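Local coordinates for protein cytosolic acyl coenzyme A thioester hydrolase (Mus musculus, PDB 2V1O) that hydrolyses medium- and long-chain acyl-CoAs to free fatty acids and coenzyme A; this chain is its N-terminal hotdog domain, at residues 35-38 and 39-42; 90-93 and 94-97; 127-130 and 131-134. All blocks are in the same frame, centred on the assembly; numbering follows the deposited sequence.

Contact 1: residues 35-38 and 39-42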
loop_
_atom_site.group_PDB
_atom_site.type_symbol
_atom_site.label_atom_id
_atom_site.label_comp_id
_atom_site.label_asym_id
_atom_site.label_seq_id
_atom_site.Cartn_x
_atom_site.Cartn_y
_atom_site.Cartn_z
ATOM N N THR A 35 9.368 -13.177 17.979
ATOM C CA THR A 35 9.829 -11.978 18.696
ATOM C C THR A 35 9.269 -11.935 20.124
ATOM O O THR A 35 10.019 -11.720 21.074
ATOM C CB THR A 35 9.490 -10.684 17.924
ATOM O OG1 THR A 35 10.223 -10.667 16.690
ATOM C CG2 THR A 35 9.842 -9.445 18.747
ATOM N N ARG A 36 7.962 -12.165 20.281
ATOM C CA ARG A 36 7.351 -12.191 21.611
ATOM C C ARG A 36 8.055 -13.217 22.501
ATOM O O ARG A 36 8.457 -12.922 23.637
ATOM C CB ARG A 36 5.859 -12.530 21.516
ATOM C CG ARG A 36 5.149 -12.446 22.874
ATOM C CD ARG A 36 3.823 -13.177 22.874
ATOM N NE ARG A 36 2.813 -12.531 22.041
ATOM C CZ ARG A 36 2.385 -12.989 20.863
ATOM N NH1 ARG A 36 2.889 -14.104 20.346
ATOM N NH2 ARG A 36 1.449 -12.320 20.194
ATOM N N HIS A 37 8.232 -14.421 21.967
ATOM C CA HIS A 37 8.889 -15.457 22.730
ATOM C C HIS A 37 10.320 -15.111 23.131
ATOM O O HIS A 37 10.732 -15.367 24.268
ATOM C CB HIS A 37 8.890 -16.788 22.001
ATOM C CG HIS A 37 9.572 -17.849 22.791
ATOM N ND1 HIS A 37 10.865 -18.251 22.531
ATOM C CD2 HIS A 37 9.195 -18.491 23.921
ATOM C CE1 HIS A 37 11.229 -19.144 23.433
ATOM N NE2 HIS A 37 10.236 -19.308 24.286
ATOM N N CYS A 38 11.080 -14.546 22.196
ATOM C CA CYS A 38 12.490 -14.246 22.452
ATOM C C CYS A 38 12.717 -13.120 23.472
ATOM O O CYS A 38 13.817 -12.985 24.029
ATOM C CB CYS A 38 13.228 -13.987 21.136
ATOM S SG CYS A 38 13.442 -15.507 20.188
ATOM N N ASN A 39 11.665 -12.342 23.722
ATOM C CA ASN A 39 11.668 -11.311 24.763
ATOM C C ASN A 39 10.897 -11.693 26.040
ATOM O O ASN A 39 10.779 -10.883 26.975
ATOM C CB ASN A 39 11.115 -10.003 24.186
ATOM C CG ASN A 39 12.038 -9.398 23.149
ATOM O OD1 ASN A 39 13.083 -8.832 23.482
ATOM N ND2 ASN A 39 11.660 -9.518 21.888
ATOM N N SER A 40 10.406 -12.931 26.086
ATOM C CA SER A 40 9.458 -13.371 27.123
ATOM C C SER A 40 10.084 -13.535 28.517
ATOM O O SER A 40 9.370 -13.669 29.517
ATOM C CB SER A 40 8.771 -14.673 26.699
ATOM O OG SER A 40 9.675 -15.770 26.770
ATOM N N GLN A 41 11.408 -13.533 28.590
ATOM C CA GLN A 41 12.069 -13.621 29.894
ATOM C C GLN A 41 12.842 -12.348 30.208
ATOM O O GLN A 41 13.671 -12.315 31.119
ATOM C CB GLN A 41 12.947 -14.874 29.979
ATOM C CG GLN A 41 12.141 -16.182 29.929
ATOM C CD GLN A 41 11.131 -16.317 31.075
ATOM O OE1 GLN A 41 9.949 -16.595 30.849
ATOM N NE2 GLN A 41 11.595 -16.118 32.302
ATOM N N ASN A 42 12.525 -11.296 29.452
ATOM C CA ASN A 42 13.141 -9.978 29.586
ATOM C C ASN A 42 14.665 -10.005 29.523
ATOM O O ASN A 42 15.355 -9.346 30.309
ATOM C CB ASN A 42 12.629 -9.245 30.837
ATOM C CG ASN A 42 11.145 -8.919 30.760
ATOM O OD1 ASN A 42 10.592 -8.685 29.674
ATOM N ND2 ASN A 42 10.488 -8.904 31.915
HETATM O O HOH W 1 13.895 -12.967 26.967
#
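The C-terminal end of helix 19-38, the long helix of the hotdog domain, is where Asn39 and Ser40 fold back onto the last turn. Asn39 grips Thr35 O twice. The backbone Asn39 N bonds Thr35 O at 3.2 Å, as in a regular helix. In the side chain, Asn39 ND2 bonds Thr35 O at 2.9 Å. The two donors come from opposite faces of the carbonyl plane. ND2 stands above that plane, 39° out of it, so it does not sit on a lone pair. With CG beside its own backbone N (chi1 -68°), the Asn39 side chain runs alongside that of Thr35 in the same direction, and Asn39 ND2 meets Thr35 CG2 at 3.6 Å. The same amide nitrogen also bonds Cys46 O at the start of strand 46-57.

Ser40 treats His37 O in a similar way. Ser40 N reaches His37 O at 3.1 Å from above the carbonyl plane. Ser40 OG bonds His37 O at 2.7 Å and lies much nearer the plane. Chi1 of 72° puts OG between the backbone N and the carbonyl carbon, turned back toward the helix. Asn39 to Asn42 form a type I beta turn, and a water links Cys38 O to Gln41 N.

The Arg36 side chain leaves the turn, and its NE forms a salt bridge with Glu91 of the second subunit. Two carbonyls at the helix end each accept two protein bonds, so side chains supplement the backbone donors where the helix stops.

Contact 2: residues 90-93 and 94-97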
loop_
_atom_site.group_PDB
_atom_site.type_symbol
_atom_site.label_atom_id
_atom_site.label_comp_id
_atom_site.label_asym_id
_atom_site.label_seq_id
_atom_site.Cartn_x
_atom_site.Cartn_y
_atom_site.Cartn_z
ATOM N N SER A 90 -8.259 -21.069 4.208
ATOM C CA SER A 90 -9.150 -20.153 3.506
ATOM C C SER A 90 -10.565 -20.392 3.997
ATOM O O SER A 90 -10.954 -21.535 4.275
ATOM C CB SER A 90 -9.092 -20.348 1.986
ATOM O OG SER A 90 -9.517 -21.650 1.637
ATOM N N GLU A 91 -11.321 -19.307 4.125
ATOM C CA GLU A 91 -12.718 -19.389 4.491
ATOM C C GLU A 91 -13.525 -18.558 3.521
ATOM O O GLU A 91 -13.302 -17.350 3.371
ATOM C CB GLU A 91 -12.968 -18.887 5.918
ATOM C CG GLU A 91 -14.418 -19.051 6.346
ATOM C CD GLU A 91 -14.785 -18.277 7.607
ATOM O OE1 GLU A 91 -14.006 -17.413 8.060
ATOM O OE2 GLU A 91 -15.882 -18.527 8.130
ATOM N N ASN A 92 -14.451 -19.218 2.852
ATOM C CA ASN A 92 -15.394 -18.517 2.023
ATOM C C ASN A 92 -16.591 -18.182 2.899
ATOM O O ASN A 92 -17.336 -19.075 3.318
ATOM C CB ASN A 92 -15.776 -19.353 0.798
ATOM C CG ASN A 92 -16.658 -18.594 -0.171
ATOM O OD1 ASN A 92 -17.715 -18.096 0.199
ATOM N ND2 ASN A 92 -16.223 -18.500 -1.422
ATOM N N ILE A 93 -16.753 -16.895 3.199
ATOM C CA ILE A 93 -17.802 -16.447 4.126
ATOM C C ILE A 93 -19.202 -16.319 3.496
ATOM O O ILE A 93 -20.182 -16.033 4.192
ATOM C CB ILE A 93 -17.395 -15.162 4.898
ATOM C CG1 ILE A 93 -17.092 -14.010 3.933
ATOM C CG2 ILE A 93 -16.193 -15.463 5.835
ATOM C CD1 ILE A 93 -16.658 -12.720 4.633
ATOM N N LEU A 94 -19.281 -16.513 2.180
ATOM C CA LEU A 94 -20.571 -16.622 1.492
ATOM C C LEU A 94 -21.119 -18.051 1.540
ATOM O O LEU A 94 -22.316 -18.245 1.755
ATOM C CB LEU A 94 -20.486 -16.147 0.033
ATOM C CG LEU A 94 -19.922 -14.767 -0.314
ATOM C CD1 LEU A 94 -20.238 -14.454 -1.779
ATOM C CD2 LEU A 94 -20.455 -13.668 0.593
ATOM N N THR A 95 -20.243 -19.039 1.340
ATOM C CA THR A 95 -20.648 -20.450 1.306
ATOM C C THR A 95 -20.422 -21.170 2.636
ATOM O O THR A 95 -21.083 -22.170 2.924
ATOM C CB THR A 95 -19.913 -21.249 0.191
ATOM O OG1 THR A 95 -18.509 -21.256 0.457
ATOM C CG2 THR A 95 -20.159 -20.643 -1.182
ATOM N N GLY A 96 -19.484 -20.665 3.434
ATOM C CA GLY A 96 -19.067 -21.329 4.669
ATOM C C GLY A 96 -17.913 -22.309 4.495
ATOM O O GLY A 96 -17.359 -22.791 5.487
ATOM N N THR A 97 -17.543 -22.599 3.247
ATOM C CA THR A 97 -16.494 -23.582 2.944
ATOM C C THR A 97 -15.122 -23.154 3.478
ATOM O O THR A 97 -14.680 -22.029 3.229
ATOM C CB THR A 97 -16.384 -23.857 1.421
ATOM O OG1 THR A 97 -17.656 -24.299 0.924
ATOM C CG2 THR A 97 -15.327 -24.931 1.127
HETATM O O HOH W 2 -12.520 -21.802 1.216
HETATM O O HOH W 3 -17.852 -20.219 7.679
#
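The flat carboxamide of Asn92 has a backbone donor on each side of its plane at OD1. Leu94 N bonds Asn92 OD1 at 3.0 Å, tilted somewhat from the plane, which makes an Asx turn. As a second donor, Thr95 N bonds Asn92 OD1 at 2.9 Å from the opposite face and stands 37° out of the plane, off the lone pairs. Thr95 OG1 lies 3.3 Å from Asn92 CG, and the two side chains cross at about a right angle. At the other end of the amide, ND2 bonds Glu66. CG lies anti to the backbone N (chi1 -174°), which carries OD1 forward over the turn to the two N-H groups. With both ends bonded, the amide has little freedom to rotate.

The backbone of Asn92 closes the loop. Asn92 N donates to Thr97 O at 2.8 Å in a nearly straight bond, and Asn92 O accepts from Gly96 N at 2.7 Å. Gly96 and Thr97 thus both face Asn92, a G1 beta bulge. Gly96 has a positive phi of 90°, as is usual at the first position of this bulge. Just outside the bulge, Glu91 CA makes a C-H contact with Thr97 O, and a water joins that oxygen to Ser90 OG.

This hairpin connects strand 82-91 to strand 98-112. Ser90 pairs with Lys99 through the backbone, while Glu91 pairs with Val67 of strand 67-77. The turn also meets the second subunit: Ile93 packs on Thr35 of that subunit, and Leu94 on Cys46 of that subunit.

Contact 3: residues 127-130 and 131-134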
loop_
_atom_site.group_PDB
_atom_site.type_symbol
_atom_site.label_atom_id
_atom_site.label_comp_id
_atom_site.label_asym_id
_atom_site.label_seq_id
_atom_site.Cartn_x
_atom_site.Cartn_y
_atom_site.Cartn_z
ATOM N N TYR A 127 7.032 -27.952 26.830
ATOM C CA TYR A 127 6.420 -29.028 26.046
ATOM C C TYR A 127 5.421 -29.765 26.925
ATOM O O TYR A 127 5.679 -29.979 28.109
ATOM C CB TYR A 127 7.486 -30.006 25.529
ATOM C CG TYR A 127 8.535 -29.345 24.662
ATOM C CD1 TYR A 127 8.337 -29.200 23.291
ATOM C CD2 TYR A 127 9.726 -28.862 25.218
ATOM C CE1 TYR A 127 9.295 -28.586 22.486
ATOM C CE2 TYR A 127 10.694 -28.247 24.426
ATOM C CZ TYR A 127 10.467 -28.114 23.056
ATOM O OH TYR A 127 11.408 -27.503 22.259
ATOM N N LEU A 128 4.281 -30.141 26.346
ATOM C CA LEU A 128 3.293 -30.963 27.044
ATOM C C LEU A 128 3.796 -32.403 27.202
ATOM O O LEU A 128 3.542 -33.054 28.218
ATOM C CB LEU A 128 1.943 -30.955 26.308
ATOM C CG LEU A 128 1.120 -29.671 26.101
ATOM C CD1 LEU A 128 1.147 -28.736 27.313
ATOM C CD2 LEU A 128 1.533 -28.929 24.826
ATOM N N ARG A 129 4.505 -32.888 26.185
ATOM C CA ARG A 129 5.064 -34.241 26.187
ATOM C C ARG A 129 6.514 -34.215 25.703
ATOM O O ARG A 129 6.871 -33.397 24.843
ATOM C CB ARG A 129 4.229 -35.168 25.301
ATOM C CG ARG A 129 2.763 -35.301 25.721
ATOM C CD ARG A 129 1.984 -36.260 24.821
ATOM N NE ARG A 129 2.269 -36.057 23.399
ATOM C CZ ARG A 129 1.736 -35.096 22.644
ATOM N NH1 ARG A 129 0.878 -34.223 23.163
ATOM N NH2 ARG A 129 2.072 -35.005 21.363
ATOM N N GLN A 130 7.342 -35.101 26.260
ATOM C CA GLN A 130 8.755 -35.204 25.869
ATOM C C GLN A 130 8.904 -35.480 24.372
ATOM O O GLN A 130 9.849 -35.004 23.740
ATOM C CB GLN A 130 9.481 -36.288 26.673
ATOM C CG GLN A 130 11.000 -36.298 26.456
ATOM C CD GLN A 130 11.681 -37.522 27.032
ATOM O OE1 GLN A 130 12.296 -37.461 28.099
ATOM N NE2 GLN A 130 11.578 -38.647 26.329
ATOM N N GLU A 131 7.958 -36.247 23.831
ATOM C CA GLU A 131 7.891 -36.613 22.411
ATOM C C GLU A 131 7.915 -35.389 21.482
ATOM O O GLU A 131 8.493 -35.437 20.392
ATOM C CB GLU A 131 6.617 -37.433 22.176
ATOM C CG GLU A 131 6.491 -38.112 20.823
ATOM C CD GLU A 131 5.141 -38.787 20.649
ATOM O OE1 GLU A 131 4.901 -39.825 21.300
ATOM O OE2 GLU A 131 4.320 -38.280 19.856
ATOM N N GLN A 132 7.276 -34.306 21.915
ATOM C CA GLN A 132 7.264 -33.056 21.157
ATOM C C GLN A 132 8.665 -32.446 21.067
ATOM O O GLN A 132 9.074 -31.958 20.007
ATOM C CB GLN A 132 6.276 -32.067 21.780
ATOM C CG GLN A 132 4.820 -32.503 21.673
ATOM C CD GLN A 132 3.879 -31.608 22.465
ATOM O OE1 GLN A 132 4.236 -31.096 23.528
ATOM N NE2 GLN A 132 2.664 -31.426 21.953
ATOM N N GLU A 133 9.402 -32.493 22.176
ATOM C CA GLU A 133 10.770 -31.984 22.195
ATOM C C GLU A 133 11.697 -32.835 21.330
ATOM O O GLU A 133 12.510 -32.296 20.571
ATOM C CB GLU A 133 11.318 -31.875 23.619
ATOM C CG GLU A 133 12.647 -31.129 23.665
ATOM C CD GLU A 133 13.169 -30.903 25.062
ATOM O OE1 GLU A 133 12.645 -31.518 26.013
ATOM O OE2 GLU A 133 14.119 -30.105 25.204
ATOM N N GLU A 134 11.557 -34.156 21.445
ATOM C CA GLU A 134 12.336 -35.106 20.647
ATOM C C GLU A 134 12.136 -34.904 19.148
ATOM O O GLU A 134 13.103 -34.911 18.386
ATOM C CB GLU A 134 11.996 -36.548 21.031
ATOM C CG GLU A 134 12.340 -36.907 22.465
ATOM C CD GLU A 134 11.927 -38.316 22.834
ATOM O OE1 GLU A 134 10.977 -38.858 22.219
ATOM O OE2 GLU A 134 12.560 -38.888 23.747
HETATM O O HOH W 4 13.878 -27.277 23.176
#
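Tyr127 and Glu133 make the close-packed part of this contact. The methylene CB of Glu133 sits over the centre of the Tyr127 ring, 3.6 Å from its centroid, in a CH-pi contact. Glu133 CG lies over the same face, 3.6 Å from Tyr127 CE2. The side chains cross at about a right angle, yet the carboxylate plane is only 15° from the ring plane. At the outer end of the ring, a water sits on Tyr127 OH and reaches Glu133 OE2 only weakly. Gln132 is held close too. Chi1 of -67° turns its extended chain back along the preceding loop, where Gln132 OE1 accepts from Arg129 N at 3.2 Å and more weakly from Leu128 N. Gln132 N in turn bonds Arg129 O at 3.1 Å.

The other side is looser and largely exposed. The Arg129 guanidinium lies with one face over Gln132, and Arg129 NH2 is 4.2 Å from Glu131 OE2, too far for a salt bridge. Gln130 NE2 approaches Glu134 OE2 at 2.8 Å.

The first turn of helix 130-146 starts here, with Glu134 N bonded to Gln130 O. The bond from Arg129 N to the Gln132 side chain resembles one half of a capping box.

In the fold
Contacts 1 and 3 lie at helix ends: contact 1 closes helix 19-38, while contact 3 opens helix 130-146. Contact 2 instead turns the chain between two strands of the sheet. Contacts 1 and 2 are partly buried and lie on opposite sides of the chain's centre, about 35 Å apart between centres. Both border the second subunit: Arg36 of contact 1 in one subunit pairs with Glu91 of contact 2 in the second subunit. Contact 3 is a surface contact that no other chain of the assembly touches. In contacts 1 and 2 an asparagine amide bonds backbone groups, as donor in one and acceptor in the other. Contact 3 adds a CH-pi contact on a tyrosine ring.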